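Local structure of homoaconitase large subunit (Methanocaldococcus jannaschii, 4KP2) at residues A80-V85 with G117-I122; S322-R327 with T403-F408; V351-K356 with C379-G384. The protein forms the large subunit of a [4Fe-4S] hydro-lyase that interconverts (R)-homocitrate and homoisocitrate through cis-homoaconitate in 2-oxosuberate biosynthesis. One frame throughout, in Å; residues are numbered along the deposited sequence.

In the fold
The three contacts gather in loops that follow strands of two parallel five-stranded sheets, around the cysteines predicted to bind the [4Fe-4S] cluster. Interaction 1 belongs to the sheet holding strands 77-80 and 111-112. Interactions 2 and 3 belong to the sheet holding strands 317-320, 348-351, 377-378 and 399-402. Interaction 1 comes first along the chain. Segments 351-356 and 379-384 then fall between the two segments of interaction 2. Centres of interactions 1 and 3 are about 8 Å apart, those of 2 and 3 about 11 Å, and those of 1 and 2 about 13 Å. A354 bonds through its backbone to I118 and G326, so segment 351-356 bridges all three.

Interaction 1: residues A80-V85 with G117-I122; sequences AFDHNV and GICHQI
The flat carboxylate of D82 is met on its OD2 by the backbone N-H of C119. The donor stands well above the carboxylate plane, 66° out of it. The bond is nearly straight, with C119 N 3.0 Å from D82 OD2. D82 OD1 takes the N-H of H83 ND1 at 2.8 Å. That donor too lies out of the carboxylate plane, but OD1 sits almost in the plane of the H83 ring, at its edge. A face of H83 stacks on the ring of H53. In segment 117-122, C119 SG lies over the centre of one face of the H120 ring, 3.7 Å above its plane.

Two bonds thus limit the rotation of the D82 carboxylate. With CG between the backbone N and the carbonyl carbon (chi1 63°), the group turns towards the start of helix 119-126. I118 is the N-cap residue, and C119 N belongs to the first turn, where backbone N-H groups lack partners within the helix. D82 supplies one. The I118 side chain crosses that of D82 at about a right angle, and its CG2 comes 3.4 Å from D82 OD2. D82 CB rests 3.4 Å from the carbonyl O of G117.

The apolar end of the contact is small. A80 CB packs on I122 CD1 at 3.9 Å and on C119 CB at 4.3 Å. The site adjoins the predicted cluster ligands: D82 lies beside C383, and I118 beside C323.

A80 ends strand 77-80 and, like I122, also touches H112 of strand 111-112, while F81 turns away from the contact, meets F111 edge-to-face and packs on helix 90-106. The contact therefore ties the exit of strand 77-80 to the start of helix 119-126.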
loop_
_atom_site.group_PDB
_atom_site.type_symbol
_atom_site.label_atom_id
_atom_site.label_comp_id
_atom_site.label_asym_id
_atom_site.label_seq_id
_atom_site.Cartn_x
_atom_site.Cartn_y
_atom_site.Cartn_z
ATOM N N ALA A 80 17.709 -2.999 -4.831
ATOM C CA ALA A 80 16.573 -2.284 -4.259
ATOM C C ALA A 80 15.240 -2.953 -4.586
ATOM O O ALA A 80 14.944 -3.239 -5.747
ATOM C CB ALA A 80 16.570 -0.838 -4.726
ATOM N N PHE A 81 14.440 -3.198 -3.553
ATOM C CA PHE A 81 13.122 -3.797 -3.727
ATOM C C PHE A 81 12.087 -2.704 -3.956
ATOM O O PHE A 81 11.980 -1.770 -3.160
ATOM C CB PHE A 81 12.734 -4.624 -2.499
ATOM C CG PHE A 81 13.647 -5.789 -2.231
ATOM C CD1 PHE A 81 14.539 -6.233 -3.194
ATOM C CD2 PHE A 81 13.607 -6.446 -1.012
ATOM C CE1 PHE A 81 15.376 -7.303 -2.945
ATOM C CE2 PHE A 81 14.440 -7.518 -0.758
ATOM C CZ PHE A 81 15.325 -7.946 -1.724
ATOM N N ASP A 82 11.321 -2.820 -5.036
ATOM C CA ASP A 82 10.347 -1.789 -5.374
ATOM C C ASP A 82 9.162 -2.320 -6.177
ATOM O O ASP A 82 8.045 -1.824 -6.044
ATOM C CB ASP A 82 11.025 -0.649 -6.138
ATOM C CG ASP A 82 11.593 -1.098 -7.471
ATOM O OD1 ASP A 82 11.992 -2.277 -7.584
ATOM O OD2 ASP A 82 11.640 -0.271 -8.405
ATOM N N HIS A 83 9.410 -3.325 -7.011
ATOM C CA HIS A 83 8.379 -3.854 -7.897
ATOM C C HIS A 83 7.241 -4.542 -7.146
ATOM O O HIS A 83 6.069 -4.351 -7.472
ATOM C CB HIS A 83 8.990 -4.820 -8.914
ATOM C CG HIS A 83 9.657 -4.139 -10.067
ATOM N ND1 HIS A 83 10.651 -3.198 -9.905
ATOM C CD2 HIS A 83 9.472 -4.264 -11.402
ATOM C CE1 HIS A 83 11.049 -2.772 -11.090
ATOM N NE2 HIS A 83 10.349 -3.404 -12.016
ATOM N N ASN A 84 7.591 -5.344 -6.146
ATOM C CA ASN A 84 6.602 -6.119 -5.409
ATOM C C ASN A 84 6.680 -5.883 -3.906
ATOM O O ASN A 84 6.913 -6.814 -3.134
ATOM C CB ASN A 84 6.770 -7.610 -5.710
ATOM C CG ASN A 84 6.698 -7.918 -7.195
ATOM O OD1 ASN A 84 5.627 -8.203 -7.729
ATOM N ND2 ASN A 84 7.842 -7.860 -7.868
ATOM N N VAL A 85 6.485 -4.634 -3.492
ATOM C CA VAL A 85 6.580 -4.285 -2.079
ATOM C C VAL A 85 5.281 -3.683 -1.536
ATOM O O VAL A 85 4.800 -2.668 -2.041
ATOM C CB VAL A 85 7.774 -3.341 -1.808
ATOM C CG1 VAL A 85 9.082 -4.101 -1.951
ATOM C CG2 VAL A 85 7.746 -2.145 -2.750
ATOM N N GLY A 117 12.062 2.869 -1.880
ATOM C CA GLY A 117 11.643 3.559 -3.085
ATOM C C GLY A 117 11.994 2.825 -4.363
ATOM O O GLY A 117 12.580 1.741 -4.333
ATOM N N ILE A 118 11.625 3.424 -5.492
ATOM C CA ILE A 118 11.900 2.853 -6.803
ATOM C C ILE A 118 13.404 2.750 -7.034
ATOM O O ILE A 118 14.162 3.630 -6.626
ATOM C CB ILE A 118 11.252 3.694 -7.922
ATOM C CG1 ILE A 118 9.765 3.903 -7.632
ATOM C CG2 ILE A 118 11.437 3.033 -9.280
ATOM C CD1 ILE A 118 9.056 4.737 -8.666
ATOM N N CYS A 119 13.821 1.665 -7.678
ATOM C CA CYS A 119 15.231 1.390 -7.936
ATOM C C CYS A 119 15.942 2.535 -8.654
ATOM O O CYS A 119 17.050 2.917 -8.281
ATOM C CB CYS A 119 15.371 0.105 -8.752
ATOM S SG CYS A 119 14.533 0.150 -10.357
ATOM N N HIS A 120 15.303 3.075 -9.685
ATOM C CA HIS A 120 15.896 4.158 -10.459
ATOM C C HIS A 120 15.932 5.460 -9.667
ATOM O O HIS A 120 16.860 6.255 -9.808
ATOM C CB HIS A 120 15.135 4.362 -11.769
ATOM C CG HIS A 120 15.177 3.173 -12.679
ATOM N ND1 HIS A 120 16.285 2.368 -12.796
ATOM C CD2 HIS A 120 14.240 2.654 -13.507
ATOM C CE1 HIS A 120 16.034 1.401 -13.664
ATOM N NE2 HIS A 120 14.801 1.553 -14.108
ATOM N N GLN A 121 14.917 5.674 -8.837
ATOM C CA GLN A 121 14.847 6.877 -8.017
ATOM C C GLN A 121 15.924 6.861 -6.937
ATOM O O GLN A 121 16.573 7.873 -6.683
ATOM C CB GLN A 121 13.462 7.019 -7.385
ATOM C CG GLN A 121 13.277 8.302 -6.591
ATOM C CD GLN A 121 13.368 9.546 -7.453
ATOM O OE1 GLN A 121 13.051 9.517 -8.644
ATOM N NE2 GLN A 121 13.805 10.649 -6.856
ATOM N N ILE A 122 16.104 5.704 -6.305
ATOM C CA ILE A 122 17.150 5.526 -5.304
ATOM C C ILE A 122 18.522 5.719 -5.937
ATOM O O ILE A 122 19.401 6.371 -5.368
ATOM C CB ILE A 122 17.080 4.125 -4.666
ATOM C CG1 ILE A 122 15.803 3.977 -3.839
ATOM C CG2 ILE A 122 18.301 3.864 -3.795
ATOM C CD1 ILE A 122 15.648 2.617 -3.200
#

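Interaction 2: residues S322-R327 with T403-F408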
loop_
_atom_site.group_PDB
_atom_site.type_symbol
_atom_site.label_atom_id
_atom_site.label_comp_id
_atom_site.label_asym_id
_atom_site.label_seq_id
_atom_site.Cartn_x
_atom_site.Cartn_y
_atom_site.Cartn_z
ATOM N N SER A 322 5.136 7.067 -10.520
ATOM C CA SER A 322 6.083 6.063 -10.988
ATOM C C SER A 322 7.471 6.686 -11.057
ATOM O O SER A 322 7.707 7.748 -10.484
ATOM C CB SER A 322 5.674 5.526 -12.357
ATOM O OG SER A 322 5.678 6.555 -13.331
ATOM N N CYS A 323 8.388 6.027 -11.757
ATOM C CA CYS A 323 9.728 6.571 -11.943
ATOM C C CYS A 323 9.670 7.828 -12.799
ATOM O O CYS A 323 10.512 8.718 -12.678
ATOM C CB CYS A 323 10.645 5.535 -12.592
ATOM S SG CYS A 323 12.312 6.139 -12.940
ATOM N N THR A 324 8.662 7.896 -13.663
ATOM C CA THR A 324 8.487 9.032 -14.556
ATOM C C THR A 324 7.982 10.254 -13.797
ATOM O O THR A 324 8.512 11.355 -13.949
ATOM C CB THR A 324 7.489 8.706 -15.680
ATOM O OG1 THR A 324 6.153 8.916 -15.209
ATOM C CG2 THR A 324 7.648 7.263 -16.128
ATOM N N ASN A 325 6.953 10.052 -12.979
ATOM C CA ASN A 325 6.327 11.148 -12.248
ATOM C C ASN A 325 5.928 10.777 -10.824
ATOM O O ASN A 325 4.745 10.778 -10.484
ATOM C CB ASN A 325 5.103 11.662 -13.008
ATOM C CG ASN A 325 5.470 12.343 -14.310
ATOM O OD1 ASN A 325 4.945 12.004 -15.369
ATOM N ND2 ASN A 325 6.378 13.311 -14.238
ATOM N N GLY A 326 6.917 10.469 -9.992
ATOM C CA GLY A 326 6.654 10.107 -8.612
ATOM C C GLY A 326 7.441 10.946 -7.626
ATOM O O GLY A 326 7.389 10.713 -6.419
ATOM N N ARG A 327 8.172 11.927 -8.141
ATOM C CA ARG A 327 9.000 12.781 -7.301
ATOM C C ARG A 327 8.181 13.864 -6.605
ATOM O O ARG A 327 6.963 13.932 -6.765
ATOM C CB ARG A 327 10.136 13.394 -8.121
ATOM C CG ARG A 327 11.219 12.395 -8.493
ATOM C CD ARG A 327 12.075 12.898 -9.638
ATOM N NE ARG A 327 11.339 12.907 -10.900
ATOM C CZ ARG A 327 11.237 11.859 -11.710
ATOM N NH1 ARG A 327 11.822 10.712 -11.390
ATOM N NH2 ARG A 327 10.550 11.953 -12.840
ATOM N N THR A 403 0.456 7.949 -14.675
ATOM C CA THR A 403 1.619 8.788 -14.926
ATOM C C THR A 403 2.824 7.916 -15.257
ATOM O O THR A 403 3.959 8.388 -15.269
ATOM C CB THR A 403 1.957 9.675 -13.715
ATOM O OG1 THR A 403 2.250 8.848 -12.583
ATOM C CG2 THR A 403 0.789 10.590 -13.383
ATOM N N THR A 404 2.562 6.640 -15.523
ATOM C CA THR A 404 3.610 5.694 -15.888
ATOM C C THR A 404 4.072 5.891 -17.328
ATOM O O THR A 404 3.737 6.885 -17.971
ATOM C CB THR A 404 3.149 4.234 -15.709
ATOM O OG1 THR A 404 1.869 4.056 -16.327
ATOM C CG2 THR A 404 3.047 3.883 -14.234
ATOM N N ASN A 405 4.836 4.926 -17.830
ATOM C CA ASN A 405 5.398 5.019 -19.172
ATOM C C ASN A 405 4.913 3.923 -20.117
ATOM O O ASN A 405 5.128 4.003 -21.328
ATOM C CB ASN A 405 6.926 5.026 -19.108
ATOM C CG ASN A 405 7.473 4.012 -18.124
ATOM O OD1 ASN A 405 6.868 2.966 -17.891
ATOM N ND2 ASN A 405 8.620 4.322 -17.534
ATOM N N ARG A 406 4.262 2.903 -19.565
ATOM C CA ARG A 406 3.719 1.821 -20.381
ATOM C C ARG A 406 2.233 2.017 -20.668
ATOM O O ARG A 406 1.499 2.578 -19.853
ATOM C CB ARG A 406 3.961 0.461 -19.726
ATOM C CG ARG A 406 5.175 -0.274 -20.269
ATOM C CD ARG A 406 6.466 0.264 -19.682
ATOM N NE ARG A 406 6.661 -0.185 -18.307
ATOM C CZ ARG A 406 7.247 -1.331 -17.975
ATOM N NH1 ARG A 406 7.697 -2.144 -18.921
ATOM N NH2 ARG A 406 7.383 -1.663 -16.698
ATOM N N ASN A 407 1.796 1.540 -21.827
ATOM C CA ASN A 407 0.441 1.786 -22.299
ATOM C C ASN A 407 -0.145 0.554 -22.982
ATOM O O ASN A 407 -1.260 0.584 -23.504
ATOM C CB ASN A 407 0.448 2.973 -23.264
ATOM C CG ASN A 407 -0.938 3.505 -23.547
ATOM O OD1 ASN A 407 -1.877 3.244 -22.797
ATOM N ND2 ASN A 407 -1.076 4.254 -24.634
ATOM N N PHE A 408 0.612 -0.536 -22.957
ATOM C CA PHE A 408 0.278 -1.739 -23.714
ATOM C C PHE A 408 -1.013 -2.424 -23.266
ATOM O O PHE A 408 -1.453 -2.273 -22.125
ATOM C CB PHE A 408 1.453 -2.714 -23.681
ATOM C CG PHE A 408 2.747 -2.107 -24.140
ATOM C CD1 PHE A 408 2.775 -1.247 -25.225
ATOM C CD2 PHE A 408 3.930 -2.379 -23.477
ATOM C CE1 PHE A 408 3.962 -0.682 -25.648
ATOM C CE2 PHE A 408 5.120 -1.816 -23.892
ATOM C CZ PHE A 408 5.137 -0.965 -24.980
#
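S322 and T324 pack against T403, T404 and N405 where two loops, 322-327 and 403-408, leave neighbouring strands, 317-320 and 399-402, of a parallel five-stranded sheet of the alpha-beta-alpha sandwich. Loop 322-327 makes an ST turn: S322 OG accepts the backbone N-H of T324 at 3.3 Å. This loop also carries C323, a predicted ligand of the [4Fe-4S] cluster.

The packing is tight around T403 and T404. S322 CB touches the methyl T404 CG2 at 3.6 Å, and S322 OG lies 3.4 Å from T404 CA. N325 CB meets T403 CB at 3.8 Å, the two side chains crossing obliquely. On T324 the methyl takes the position beside the backbone N, anti to the carbonyl carbon, and this sets it against N405. There T324 CG2 reaches N405 ND2 at 3.4 Å, while the same amide nitrogen bonds N230 OD1. The modelled approach of T324 OG1 to T403 O is too short to be trusted.

The polar atoms here are served largely from outside: K190 NZ bonds both N325 OD1 and T403 O, T403 OG1 takes the N-H of G321, and T404 OG1 pairs with S402 OG.

Beyond N405, loop 403-408 peels off. R406 and F408 are partly exposed and do not touch loop 322-327. R327 also stands apart from loop 403-408, yet it is anchored within its own. R327 NH1 donates to C323 O at 2.7 Å, tilted 22° from the carbonyl plane, and bonds Q121 OE1 as well.

Interaction 3: residues V351-K356 with C379-G384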
loop_
_atom_site.group_PDB
_atom_site.type_symbol
_atom_site.label_atom_id
_atom_site.label_comp_id
_atom_site.label_asym_id
_atom_site.label_seq_id
_atom_site.Cartn_x
_atom_site.Cartn_y
_atom_site.Cartn_z
ATOM N N VAL A 351 -1.996 6.816 -5.096
ATOM C CA VAL A 351 -0.809 7.661 -5.046
ATOM C C VAL A 351 0.361 6.941 -4.383
ATOM O O VAL A 351 0.260 6.492 -3.240
ATOM C CB VAL A 351 -1.081 8.972 -4.289
ATOM C CG1 VAL A 351 0.176 9.826 -4.241
ATOM C CG2 VAL A 351 -2.224 9.732 -4.942
ATOM N N ILE A 352 1.469 6.829 -5.109
ATOM C CA ILE A 352 2.666 6.173 -4.594
ATOM C C ILE A 352 3.907 7.021 -4.846
ATOM O O ILE A 352 4.322 7.189 -5.991
ATOM C CB ILE A 352 2.884 4.795 -5.247
ATOM C CG1 ILE A 352 1.678 3.886 -5.009
ATOM C CG2 ILE A 352 4.151 4.149 -4.709
ATOM C CD1 ILE A 352 1.830 2.509 -5.611
ATOM N N PRO A 353 4.508 7.557 -3.773
ATOM C CA PRO A 353 5.740 8.341 -3.905
ATOM C C PRO A 353 6.878 7.484 -4.446
ATOM O O PRO A 353 6.953 6.297 -4.130
ATOM C CB PRO A 353 6.034 8.781 -2.467
ATOM C CG PRO A 353 5.312 7.794 -1.607
ATOM C CD PRO A 353 4.078 7.430 -2.371
ATOM N N ALA A 354 7.752 8.081 -5.249
ATOM C CA ALA A 354 8.817 7.335 -5.912
ATOM C C ALA A 354 9.915 6.878 -4.955
ATOM O O ALA A 354 10.676 5.963 -5.270
ATOM C CB ALA A 354 9.411 8.155 -7.045
ATOM N N SER A 355 9.996 7.510 -3.789
ATOM C CA SER A 355 11.061 7.191 -2.844
ATOM C C SER A 355 10.642 7.359 -1.389
ATOM O O SER A 355 9.546 7.832 -1.093
ATOM C CB SER A 355 12.298 8.047 -3.125
ATOM O OG SER A 355 13.315 7.800 -2.169
ATOM N N LYS A 356 11.532 6.955 -0.488
ATOM C CA LYS A 356 11.326 7.124 0.943
ATOM C C LYS A 356 11.601 8.569 1.333
ATOM O O LYS A 356 10.880 9.157 2.140
ATOM C CB LYS A 356 12.250 6.187 1.720
ATOM C CG LYS A 356 12.304 6.453 3.215
ATOM C CD LYS A 356 13.312 5.542 3.892
ATOM C CE LYS A 356 13.513 5.917 5.350
ATOM N NZ LYS A 356 14.505 5.031 6.018
ATOM N N CYS A 379 0.156 3.974 -1.048
ATOM C CA CYS A 379 0.818 2.679 -0.964
ATOM C C CYS A 379 2.320 2.828 -0.750
ATOM O O CYS A 379 2.865 3.927 -0.841
ATOM C CB CYS A 379 0.538 1.846 -2.217
ATOM S SG CYS A 379 -1.203 1.428 -2.459
ATOM N N THR A 380 2.975 1.708 -0.462
ATOM C CA THR A 380 4.413 1.672 -0.222
ATOM C C THR A 380 5.192 2.182 -1.432
ATOM O O THR A 380 4.940 1.749 -2.559
ATOM C CB THR A 380 4.874 0.239 0.115
ATOM O OG1 THR A 380 4.298 -0.167 1.364
ATOM C CG2 THR A 380 6.387 0.157 0.208
ATOM N N PRO A 381 6.132 3.114 -1.199
ATOM C CA PRO A 381 6.984 3.710 -2.236
ATOM C C PRO A 381 7.624 2.678 -3.162
ATOM O O PRO A 381 8.628 2.057 -2.812
ATOM C CB PRO A 381 8.062 4.424 -1.421
ATOM C CG PRO A 381 7.365 4.823 -0.173
ATOM C CD PRO A 381 6.383 3.717 0.124
ATOM N N GLY A 382 7.033 2.508 -4.340
ATOM C CA GLY A 382 7.541 1.586 -5.336
ATOM C C GLY A 382 6.918 1.869 -6.690
ATOM O O GLY A 382 6.628 3.019 -7.018
ATOM N N CYS A 383 6.708 0.820 -7.476
ATOM C CA CYS A 383 6.091 0.967 -8.790
ATOM C C CYS A 383 4.977 -0.053 -9.008
ATOM O O CYS A 383 5.234 -1.221 -9.302
ATOM C CB CYS A 383 7.145 0.864 -9.896
ATOM S SG CYS A 383 8.274 -0.546 -9.747
ATOM N N GLY A 384 3.736 0.401 -8.862
ATOM C CA GLY A 384 2.582 -0.459 -9.046
ATOM C C GLY A 384 1.301 0.338 -9.206
ATOM O O GLY A 384 1.153 1.400 -8.606
#
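The contact lies at the C-terminal ends of the two parallel strands of a beta-alpha-beta crossover. Strand 348-351 leads through helices 356-363 and 367-374 to its parallel neighbour, strand 377-378, and the loops after the two strands, 351-356 and 379-384, pack together. Pairing carries on briefly past the strands in a weak hydrogen bond from C379 N to V351 O, 3.3 Å. Loop 379-384 then curls over I352 and delivers C383, a predicted ligand of the [4Fe-4S] cluster.

I352 is the apolar centre of the contact, and each of its branches has its own partner. CG1 lies beside the backbone N, anti to the carbonyl carbon (chi1 -58°), and the chain runs on extended. That brings I352 CG1 to C379 CB at 3.6 Å. The other branch, CG2, enters the bend of loop 379-384 and meets mostly backbone. I352 CG2 is 3.3 Å from T380 O and equally close to G382 N. Main-chain atoms of the curled loop thus form much of the surface that I352 meets.

The two prolines form the next layer. Their rings cross at a slant and touch at P353 CG and P381 CG, 3.9 Å apart. F359 of helix 356-363 packs on both. A CA-H...O contact joins P381 CA to P353 O at 3.2 Å. Further on, P381 CB lies 3.7 Å from S355 O.

S355 points away from loop 379-384 and is the N-cap of helix 356-363. Its OG bonds K357 N and also E125 OE1. T380, whose side chain leaves the contact, bonds through OG1 to I378 O of the second subunit, so segment 379-384 also touches the other copy of this protein. The tip of I352 ends against backbone: I352 CD1 sits 3.3 Å from G384 O.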